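Local coordinates for protein peptidyl-prolyl cis-trans isomerase ([Pseudomonas syringae] pv. tomato str. DC3000, PDB 5XB0) that probably catalyses the cis-trans isomerisation of peptide bonds preceding proline in protein chains, through the FKBP-type domain that makes up most of this fragment, at residues Pro24-Lys27 with Ile33-Thr36; Asp104-Ala109 with Thr120-Glu125; Thr85-Asn90 with Trp97-Pro102. All blocks are in the same frame, centred on the assembly; numbering follows the deposited sequence.

Contact 1 (Pro24-Lys27 with Ile33-Thr36)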
# COMPACT_ATOMS: atom_id res chain seq x y z
N PRO A 24 -16.81 4.21 4.09
CA PRO A 24 -17.24 5.28 3.19
C PRO A 24 -16.10 5.92 2.41
O PRO A 24 -15.04 6.21 2.97
CB PRO A 24 -17.87 6.31 4.14
CG PRO A 24 -18.22 5.54 5.35
CD PRO A 24 -17.16 4.50 5.49
N GLY A 25 -16.31 6.12 1.12
CA GLY A 25 -15.33 6.81 0.31
C GLY A 25 -14.22 5.93 -0.23
O GLY A 25 -13.38 6.40 -0.99
N VAL A 26 -14.21 4.66 0.17
CA VAL A 26 -13.15 3.76 -0.26
C VAL A 26 -13.36 3.33 -1.71
O VAL A 26 -14.45 2.91 -2.10
CB VAL A 26 -13.07 2.53 0.65
CG1 VAL A 26 -12.08 1.51 0.09
CG2 VAL A 26 -12.64 2.97 2.06
N LYS A 27 -12.31 3.49 -2.50
CA LYS A 27 -12.34 3.04 -3.89
C LYS A 27 -11.51 1.77 -4.03
O LYS A 27 -10.39 1.69 -3.50
CB LYS A 27 -11.80 4.12 -4.83
CG LYS A 27 -12.43 5.50 -4.64
CD LYS A 27 -13.93 5.41 -4.61
CE LYS A 27 -14.56 6.77 -4.36
NZ LYS A 27 -14.20 7.73 -5.44
N ILE A 33 -6.49 -3.48 -4.17
CA ILE A 33 -5.97 -2.37 -3.38
C ILE A 33 -7.11 -1.40 -3.08
O ILE A 33 -7.90 -1.07 -3.98
CB ILE A 33 -4.81 -1.62 -4.09
CG1 ILE A 33 -3.52 -2.44 -4.02
CG2 ILE A 33 -4.52 -0.28 -3.40
CD1 ILE A 33 -3.47 -3.64 -4.92
N LEU A 34 -7.21 -0.96 -1.83
CA LEU A 34 -8.27 -0.06 -1.40
C LEU A 34 -7.73 1.32 -1.09
O LEU A 34 -6.81 1.47 -0.29
CB LEU A 34 -8.97 -0.61 -0.15
CG LEU A 34 -9.42 -2.07 -0.25
CD1 LEU A 34 -9.86 -2.59 1.12
CD2 LEU A 34 -10.56 -2.21 -1.26
N MET A 35 -8.32 2.34 -1.71
CA MET A 35 -7.82 3.69 -1.59
C MET A 35 -8.84 4.60 -0.93
O MET A 35 -10.04 4.57 -1.25
CB MET A 35 -7.45 4.24 -2.97
CG MET A 35 -6.84 5.64 -2.97
SD MET A 35 -8.05 6.98 -3.01
CE MET A 35 -8.52 6.94 -4.74
N THR A 36 -8.35 5.43 -0.02
CA THR A 36 -9.13 6.53 0.53
C THR A 36 -8.37 7.82 0.28
O THR A 36 -7.18 7.89 0.57
CB THR A 36 -9.37 6.36 2.03
OG1 THR A 36 -9.89 5.05 2.30
CG2 THR A 36 -10.37 7.41 2.53
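Lys-27 and Met-35 face each other as a hydrogen-bonded pair of antiparallel strands, and two backbone bonds hold them together. Lys-27 N reaches Met-35 O at 2.8 Å, with 171° at the hydrogen, and Met-35 N returns the bond to Lys-27 O at the same length; both donors lie in the plane of the carbonyl they meet. Weaker CA-H...O contacts flank the pair: Val-26 CA stands 3.4 Å from Met-35 O, while Leu-34 CA approaches Lys-27 O, giving each carbonyl a second, softer partner.

The side-chain contacts divide between the two faces of the strand pair. Val-26 works with both branches: Val-26 CG1, anti to the backbone N (chi1 173°), meets Leu-34 CB at 3.8 Å, and CG2 lies 3.5 Å from Thr-36 OG1. Leu-34 also packs on Met-17 and Glu-20 of helix 6-21. On the other face Met-35 bends at chi2 and chi3 and brings its terminal CE to 4.2 Å from Lys-27 CG, a loose touch made by the aliphatic root of the lysine, whose end leads away. Met-35 itself is buried against Trp-97 and Leu-99.

Strand 34-37 also bonds through Leu-34 and Thr-36 to strand 96-101, so the ladder adds short strand 27-28 as an outer member, through a short loop, as a beta-hairpin, to the antiparallel sheet of the FKBP fold.

Contact 2 (Asp104-Ala109 with Thr120-Glu125); sequences DQAYGA and TPLVFE
A single methyl group, CD1 of Leu-122, carries the direct contact with the loop 104-109. Leu-122 CD1 lies 3.6 Å from Ala-106 CB and 3.8 Å from Tyr-107 CD2, sitting at the edge of the phenol ring and near its plane, not over a face. Leu-122 points from its strand toward the loop with CG anti to the carbonyl carbon (chi1 -56°), and its extended chi2 carries CD1 forward to both residues. Tyr-107 leaves the backbone neither toward nor away from the strand, but with chi1 -64° its ring ends nearer to it, and the two side chains cross at about a right angle. As in other FKBPs, this tyrosine probably borders the proline-binding pocket, consistent with the weak hydrogen bond from its OH to a bound tartaric acid, itself probably from the crystallisation liquor.

Two waters bridge the segments. One accepts from Tyr-107 N at 2.9 Å and donates to Thr-120 O at 2.7 Å. The other donates to Gly-108 O and accepts a longer bond, 3.2 Å, from Thr-120 N.

Gly-108 also has a direct backbone bond with Phe-119, just before Thr-120; between these segments themselves, the chemistry implies an apolar touch whose polar counterpart runs through water.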
# COMPACT_ATOMS: atom_id res chain seq x y z
N ASP A 104 -1.20 -10.41 -1.02
CA ASP A 104 -0.71 -10.95 -2.29
C ASP A 104 -0.23 -9.84 -3.24
O ASP A 104 0.32 -10.12 -4.31
CB ASP A 104 -1.75 -11.88 -2.98
CG ASP A 104 -3.06 -11.20 -3.34
OD1 ASP A 104 -3.13 -9.97 -3.45
OD2 ASP A 104 -4.05 -11.96 -3.56
N GLN A 105 -0.39 -8.58 -2.83
CA GLN A 105 0.17 -7.46 -3.57
C GLN A 105 1.25 -6.76 -2.76
O GLN A 105 1.69 -5.66 -3.10
CB GLN A 105 -0.95 -6.47 -3.95
CG GLN A 105 -1.87 -7.01 -5.02
CD GLN A 105 -1.19 -7.00 -6.38
OE1 GLN A 105 -0.46 -6.07 -6.71
NE2 GLN A 105 -1.39 -8.05 -7.15
N ALA A 106 1.69 -7.42 -1.69
CA ALA A 106 2.73 -6.90 -0.81
C ALA A 106 3.77 -8.00 -0.60
O ALA A 106 4.45 -8.39 -1.57
CB ALA A 106 2.12 -6.45 0.50
N TYR A 107 3.90 -8.54 0.61
CA TYR A 107 4.94 -9.56 0.84
C TYR A 107 4.40 -10.99 0.91
O TYR A 107 5.17 -11.94 1.09
CB TYR A 107 5.73 -9.23 2.12
CG TYR A 107 6.49 -7.93 1.99
CD1 TYR A 107 7.69 -7.87 1.30
CD2 TYR A 107 5.97 -6.75 2.50
CE1 TYR A 107 8.38 -6.68 1.15
CE2 TYR A 107 6.65 -5.54 2.35
CZ TYR A 107 7.85 -5.52 1.68
OH TYR A 107 8.53 -4.33 1.52
N GLY A 108 3.08 -11.15 0.76
CA GLY A 108 2.51 -12.46 0.49
C GLY A 108 2.73 -13.53 1.56
O GLY A 108 2.85 -13.23 2.74
N ALA A 109 2.77 -14.78 1.12
CA ALA A 109 2.99 -15.90 2.02
C ALA A 109 4.36 -15.87 2.68
O ALA A 109 4.53 -16.38 3.79
CB ALA A 109 2.82 -17.20 1.27
N THR A 120 0.04 -10.77 5.67
CA THR A 120 -0.25 -9.51 6.34
C THR A 120 -0.60 -8.41 5.33
O THR A 120 0.27 -7.97 4.57
CB THR A 120 0.95 -9.06 7.18
OG1 THR A 120 1.29 -10.08 8.12
CG2 THR A 120 0.63 -7.79 7.95
N PRO A 121 -1.86 -7.98 5.32
CA PRO A 121 -2.19 -6.78 4.54
C PRO A 121 -1.48 -5.55 5.12
O PRO A 121 -1.22 -5.51 6.31
CB PRO A 121 -3.71 -6.67 4.66
CG PRO A 121 -4.05 -7.42 5.92
CD PRO A 121 -2.99 -8.47 6.13
N LEU A 122 -1.15 -4.58 4.27
CA LEU A 122 -0.39 -3.41 4.72
C LEU A 122 -1.19 -2.14 4.53
O LEU A 122 -1.93 -2.02 3.56
CB LEU A 122 0.93 -3.31 3.96
CG LEU A 122 1.84 -4.54 4.02
CD1 LEU A 122 3.13 -4.29 3.23
CD2 LEU A 122 2.15 -4.87 5.48
N VAL A 123 -1.03 -1.19 5.45
CA VAL A 123 -1.73 0.09 5.36
C VAL A 123 -0.73 1.20 5.18
O VAL A 123 0.14 1.39 6.02
CB VAL A 123 -2.57 0.36 6.62
CG1 VAL A 123 -3.35 1.65 6.46
CG2 VAL A 123 -3.52 -0.82 6.89
N PHE A 124 -0.82 1.91 4.06
CA PHE A 124 0.09 3.02 3.77
C PHE A 124 -0.61 4.35 3.79
O PHE A 124 -1.75 4.47 3.34
CB PHE A 124 0.74 2.85 2.40
CG PHE A 124 1.75 1.76 2.33
CD1 PHE A 124 3.08 2.03 2.61
CD2 PHE A 124 1.39 0.48 1.97
CE1 PHE A 124 4.04 1.02 2.54
CE2 PHE A 124 2.34 -0.54 1.90
CZ PHE A 124 3.66 -0.26 2.18
N GLU A 125 0.06 5.37 4.30
CA GLU A 125 -0.34 6.73 3.99
C GLU A 125 0.76 7.32 3.11
O GLU A 125 1.92 7.27 3.48
CB GLU A 125 -0.56 7.54 5.27
CG GLU A 125 -1.78 7.05 6.04
CD GLU A 125 -2.37 8.09 6.96
OE1 GLU A 125 -2.07 9.30 6.78
OE2 GLU A 125 -3.15 7.71 7.86
O HOH W 1 2.58 -8.35 3.18
O HOH W 2 2.95 -10.84 4.30

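Contact 3 (Thr85-Asn90 with Trp97-Pro102)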
# COMPACT_ATOMS: atom_id res chain seq x y z
N THR A 85 2.90 -0.40 -7.48
CA THR A 85 3.02 -0.30 -8.93
C THR A 85 1.68 0.01 -9.60
O THR A 85 1.58 0.90 -10.43
CB THR A 85 3.58 -1.58 -9.53
OG1 THR A 85 4.82 -1.89 -8.90
CG2 THR A 85 3.80 -1.41 -11.03
N SER A 86 0.66 -0.74 -9.24
CA SER A 86 -0.64 -0.54 -9.86
C SER A 86 -1.36 0.67 -9.28
O SER A 86 -1.90 1.47 -10.02
CB SER A 86 -1.51 -1.79 -9.71
OG SER A 86 -1.63 -2.16 -8.35
N ALA A 87 -1.38 0.79 -7.96
CA ALA A 87 -2.22 1.82 -7.36
C ALA A 87 -1.71 3.21 -7.69
O ALA A 87 -2.50 4.11 -8.00
CB ALA A 87 -2.30 1.63 -5.85
N LEU A 88 -0.40 3.40 -7.65
CA LEU A 88 0.13 4.76 -7.76
C LEU A 88 0.01 5.33 -9.18
O LEU A 88 0.08 6.55 -9.37
CB LEU A 88 1.57 4.81 -7.26
CG LEU A 88 1.73 4.54 -5.76
CD1 LEU A 88 3.17 4.77 -5.30
CD2 LEU A 88 0.76 5.40 -4.94
N GLN A 89 -0.21 4.48 -10.17
CA GLN A 89 -0.46 4.99 -11.53
C GLN A 89 -1.74 5.82 -11.60
O GLN A 89 -1.94 6.57 -12.56
CB GLN A 89 -0.55 3.83 -12.52
CG GLN A 89 0.80 3.20 -12.79
CD GLN A 89 0.69 2.02 -13.72
OE1 GLN A 89 0.36 2.16 -14.90
NE2 GLN A 89 0.93 0.83 -13.18
N ASN A 90 -2.59 5.69 -10.59
CA ASN A 90 -3.83 6.44 -10.50
C ASN A 90 -3.68 7.77 -9.79
O ASN A 90 -4.61 8.60 -9.79
CB ASN A 90 -4.88 5.62 -9.76
CG ASN A 90 -5.22 4.35 -10.48
OD1 ASN A 90 -5.89 4.38 -11.51
ND2 ASN A 90 -4.76 3.22 -9.96
N TRP A 97 -2.97 9.97 -0.11
CA TRP A 97 -3.83 8.79 -0.16
C TRP A 97 -3.53 7.80 0.95
O TRP A 97 -2.38 7.63 1.34
CB TRP A 97 -3.66 8.05 -1.50
CG TRP A 97 -4.40 8.66 -2.65
CD1 TRP A 97 -5.09 9.84 -2.66
CD2 TRP A 97 -4.55 8.10 -3.95
NE1 TRP A 97 -5.65 10.05 -3.90
CE2 TRP A 97 -5.35 8.98 -4.70
CE3 TRP A 97 -4.09 6.91 -4.56
CZ2 TRP A 97 -5.68 8.75 -6.04
CZ3 TRP A 97 -4.44 6.67 -5.88
CH2 TRP A 97 -5.23 7.59 -6.60
N ARG A 98 -4.58 7.13 1.43
CA ARG A 98 -4.45 5.94 2.25
C ARG A 98 -4.67 4.74 1.35
O ARG A 98 -5.64 4.70 0.59
CB ARG A 98 -5.46 5.97 3.41
CG ARG A 98 -5.48 4.69 4.26
CD ARG A 98 -6.36 4.95 5.49
NE ARG A 98 -6.30 3.91 6.51
CZ ARG A 98 -7.06 2.82 6.48
NH1 ARG A 98 -7.89 2.65 5.46
NH2 ARG A 98 -6.98 1.91 7.44
N LEU A 99 -3.73 3.80 1.37
CA LEU A 99 -3.85 2.56 0.61
C LEU A 99 -3.86 1.38 1.55
O LEU A 99 -2.99 1.27 2.41
CB LEU A 99 -2.69 2.39 -0.37
CG LEU A 99 -2.50 3.43 -1.46
CD1 LEU A 99 -1.31 3.03 -2.34
CD2 LEU A 99 -3.76 3.57 -2.31
N VAL A 100 -4.81 0.47 1.36
CA VAL A 100 -4.78 -0.81 2.05
C VAL A 100 -4.48 -1.86 1.00
O VAL A 100 -5.23 -1.99 0.03
CB VAL A 100 -6.10 -1.13 2.77
CG1 VAL A 100 -5.96 -2.43 3.57
CG2 VAL A 100 -6.48 0.00 3.71
N ILE A 101 -3.39 -2.59 1.19
CA ILE A 101 -2.87 -3.48 0.16
C ILE A 101 -2.93 -4.92 0.65
O ILE A 101 -2.34 -5.24 1.70
CB ILE A 101 -1.42 -3.08 -0.21
CG1 ILE A 101 -1.41 -1.61 -0.67
CG2 ILE A 101 -0.84 -3.99 -1.28
CD1 ILE A 101 -0.04 -1.06 -0.99
N PRO A 102 -3.65 -5.79 -0.08
CA PRO A 102 -3.70 -7.21 0.33
C PRO A 102 -2.33 -7.84 0.27
O PRO A 102 -1.47 -7.39 -0.50
CB PRO A 102 -4.66 -7.85 -0.70
CG PRO A 102 -4.60 -6.95 -1.88
CD PRO A 102 -4.36 -5.55 -1.34
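Trp-97 presents the edge of its indole to Ala-87 and Asn-90 of the helical segment 85-90. Asn-90 CB lies in the ring plane, 3.7 Å from Trp-97 CH2, and Ala-87 O also sits at the edge, near the plane, 3.8 Å from Trp-97 CZ3. Asn-90 O comes to 3.4 Å from Trp-97 CH2 along an oblique line. The torsions that aim the six-membered ring at this segment are chi1 -79°, with CG anti to the carbonyl carbon, and chi2 near zero; on the five-membered ring, NE1 is hydrogen-bonded to Glu-37 OE2.

Beside the indole, Leu-99 points toward the helix and Leu-99 CD1 meets two partners, Ala-87 CB at 3.9 Å and Leu-88 CD2 at 4.1 Å. The two leucines cross obliquely: Leu-88 starts away from the strand, yet its end comes back toward it. This is the FKBP plan, in which a short helix packs across an antiparallel sheet, here on the face bearing Trp-97 and Leu-99, with Met-35 adjoining both.

The turn at the indole edge is fixed by its own polar bonds. Ala-87 O accepts from Asn-90 N and, at 3.1 Å, from Asn-90 ND2, both arriving from the same face of the carbonyl plane. Gln-89 NE2 reaches back to Thr-85 O in a straighter bond of 2.8 Å, angle 171°, with the acceptor lying in the plane of the glutamine amide.

All three contacts reach one antiparallel sheet, with strand 96-101 of contact 3 between strand 34-37 of contact 1 and strand 122-132 of contact 2. Leu-34 O hydrogen-bonds to Val-100 N at 2.8 Å between contacts 1 and 3, whose centres are about 10 Å apart, and Phe-124 N hydrogen-bonds to Leu-99 O at 2.8 Å between contacts 3 and 2, about 11 Å apart. Contacts 1 and 2 lie farther apart, about 15 Å between centres, yet Ile-33 CD1 touches Gln-105 CG at 3.7 Å. Contact 2 adjoins the tartaric acid, about 3 Å between nearest atoms from the Tyr-107 side chain, which probably borders the FKBP substrate pocket.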